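Local coordinates for ABC transporter, periplasmic substrate-binding protein (Vibrio cholerae O1 biovar eltor, PDB 1TWY) that probably serves as the periplasmic receptor of an ABC transporter, capturing phosphate for uptake into the cell, at residues 124-129 against 142-147. Numbering follows the deposited sequence.
Sequences YGIYKG and QKIAVV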
loop_
_atom_site.group_PDB
_atom_site.type_symbol
_atom_site.label_atom_id
_atom_site.label_comp_id
_atom_site.label_asym_id
_atom_site.label_seq_id
_atom_site.Cartn_x
_atom_site.Cartn_y
_atom_site.Cartn_z
ATOM N N TYR A 124 -14.109 10.036 -3.157
ATOM C CA TYR A 124 -15.029 8.915 -3.150
ATOM C C TYR A 124 -16.099 9.061 -4.210
ATOM O O TYR A 124 -16.400 8.146 -5.001
ATOM C CB TYR A 124 -15.657 8.791 -1.739
ATOM C CG TYR A 124 -16.747 7.734 -1.654
ATOM C CD1 TYR A 124 -16.440 6.395 -1.365
ATOM C CD2 TYR A 124 -18.110 8.035 -1.880
ATOM C CE1 TYR A 124 -17.380 5.414 -1.241
ATOM C CE2 TYR A 124 -19.019 7.084 -1.786
ATOM C CZ TYR A 124 -18.684 5.713 -1.494
ATOM O OH TYR A 124 -19.688 4.735 -1.393
ATOM N N GLY A 125 -16.745 10.222 -4.199
ATOM C CA GLY A 125 -17.688 10.493 -5.256
ATOM C C GLY A 125 -17.294 10.421 -6.687
ATOM O O GLY A 125 -18.017 9.868 -7.574
ATOM N N ILE A 126 -16.039 10.836 -6.933
ATOM C CA ILE A 126 -15.501 10.653 -8.272
ATOM C C ILE A 126 -15.297 9.172 -8.681
ATOM O O ILE A 126 -15.761 8.702 -9.704
ATOM C CB ILE A 126 -14.140 11.434 -8.342
ATOM C CG1 ILE A 126 -14.395 12.946 -8.393
ATOM C CG2 ILE A 126 -13.297 10.980 -9.586
ATOM C CD1 ILE A 126 -13.221 13.768 -8.103
ATOM N N TYR A 127 -14.702 8.391 -7.787
ATOM C CA TYR A 127 -14.474 6.962 -8.043
ATOM C C TYR A 127 -15.755 6.167 -8.089
ATOM O O TYR A 127 -15.820 5.183 -8.784
ATOM C CB TYR A 127 -13.383 6.353 -7.113
ATOM C CG TYR A 127 -12.026 6.595 -7.740
ATOM C CD1 TYR A 127 -11.384 7.798 -7.620
ATOM C CD2 TYR A 127 -11.414 5.604 -8.423
ATOM C CE1 TYR A 127 -10.187 8.054 -8.270
ATOM C CE2 TYR A 127 -10.158 5.826 -9.025
ATOM C CZ TYR A 127 -9.590 6.986 -8.973
ATOM O OH TYR A 127 -8.365 7.283 -9.632
ATOM N N LYS A 128 -16.835 6.667 -7.431
ATOM C CA LYS A 128 -18.111 5.998 -7.522
ATOM C C LYS A 128 -18.882 6.322 -8.763
ATOM O O LYS A 128 -19.832 5.611 -9.041
ATOM C CB LYS A 128 -19.034 6.373 -6.365
ATOM C CG LYS A 128 -18.727 5.702 -5.084
ATOM C CD LYS A 128 -19.228 4.280 -4.968
ATOM C CE LYS A 128 -20.755 4.175 -4.694
ATOM N NZ LYS A 128 -21.267 2.922 -5.310
ATOM N N GLY A 129 -18.527 7.348 -9.469
ATOM C CA GLY A 129 -19.170 7.800 -10.644
ATOM C C GLY A 129 -20.320 8.772 -10.298
ATOM O O GLY A 129 -21.058 9.167 -11.222
ATOM N N GLN A 142 -15.264 19.893 -17.605
ATOM C CA GLN A 142 -14.738 18.794 -18.395
ATOM C C GLN A 142 -15.041 17.492 -17.630
ATOM O O GLN A 142 -14.880 17.445 -16.451
ATOM C CB GLN A 142 -13.248 18.973 -18.557
ATOM C CG GLN A 142 -12.561 17.836 -19.307
ATOM C CD GLN A 142 -11.028 18.018 -19.451
ATOM O OE1 GLN A 142 -10.377 18.614 -18.603
ATOM N NE2 GLN A 142 -10.523 17.594 -20.552
ATOM N N LYS A 143 -15.528 16.518 -18.368
ATOM C CA LYS A 143 -15.861 15.196 -17.916
ATOM C C LYS A 143 -14.595 14.551 -17.353
ATOM O O LYS A 143 -13.503 14.540 -18.000
ATOM C CB LYS A 143 -16.467 14.330 -18.992
ATOM C CG LYS A 143 -16.960 12.960 -18.547
ATOM C CD LYS A 143 -17.740 12.233 -19.658
ATOM C CE LYS A 143 -18.155 10.845 -19.173
ATOM N NZ LYS A 143 -18.678 10.817 -17.748
ATOM N N ILE A 144 -14.761 13.998 -16.166
ATOM C CA ILE A 144 -13.658 13.235 -15.498
ATOM C C ILE A 144 -13.381 11.877 -16.143
ATOM O O ILE A 144 -14.296 11.080 -16.415
ATOM C CB ILE A 144 -13.931 13.117 -13.977
ATOM C CG1 ILE A 144 -14.055 14.480 -13.332
ATOM C CG2 ILE A 144 -12.727 12.300 -13.402
ATOM C CD1 ILE A 144 -14.479 14.387 -11.959
ATOM N N ALA A 145 -12.105 11.574 -16.429
ATOM C CA ALA A 145 -11.750 10.150 -16.791
ATOM C C ALA A 145 -11.094 9.561 -15.508
ATOM O O ALA A 145 -10.068 10.102 -15.035
ATOM C CB ALA A 145 -10.779 10.043 -17.958
ATOM N N VAL A 146 -11.749 8.623 -14.906
ATOM C CA VAL A 146 -11.266 7.979 -13.665
ATOM C C VAL A 146 -10.397 6.868 -14.109
ATOM O O VAL A 146 -10.791 6.031 -14.809
ATOM C CB VAL A 146 -12.457 7.360 -12.943
ATOM C CG1 VAL A 146 -12.054 6.689 -11.629
ATOM C CG2 VAL A 146 -13.454 8.466 -12.601
ATOM N N VAL A 147 -9.182 6.784 -13.571
ATOM C CA VAL A 147 -8.190 5.751 -13.872
ATOM C C VAL A 147 -7.852 4.974 -12.594
ATOM O O VAL A 147 -7.675 5.524 -11.519
ATOM C CB VAL A 147 -6.979 6.325 -14.461
ATOM C CG1 VAL A 147 -6.141 5.119 -15.076
ATOM C CG2 VAL A 147 -7.258 7.377 -15.467
#
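Tyr127 and Val146 mark the nearest backbone approach, 6.6 Å between their CA atoms, where the last turn of helix 120-128 passes strand 145-149. The axes of the short segments run nearly perpendicular, at 95°, and 9.1 Å apart. Just beyond the helix, Gly129 takes a positive phi and its N bonds back to Ile126 O and, weakly, to Gly125 O, a Schellman motif.

Val146 points at the helix and divides its two methyls between neighbouring residues. Val146 CG1, anti to the backbone N (chi1 -179°), sits over one face of the Tyr127 ring in a CH-pi contact, displaced toward the CD2-CE2 side. Val146 CG1 comes within 3.3 Å of Tyr127 CE2. CG2 turns instead to Ile126, meeting both its O and its CG2. Farther back along the chain, Ile144 crosses Ile126 at about a right angle, its CD1 3.8 Å from Ile126 CG1, and Val201 of strand 200-205 touches both isoleucines.

The phenol of Tyr127 reaches past Val146 to the strand backbone: Tyr127 OH donates to Val147 O over 2.7 Å, with a C=O...donor angle of 152°, and the donor lies somewhat off the carbonyl plane. This bond at the ring edge and the methyl over its face restrain the ring from its edge and from one face, and Phe159 adds an edge-to-face contact. The strand lies parallel to 182-184 and 200-205, and the helix packs against this sheet, an alpha/beta layering characteristic of the lobes of periplasmic binding proteins.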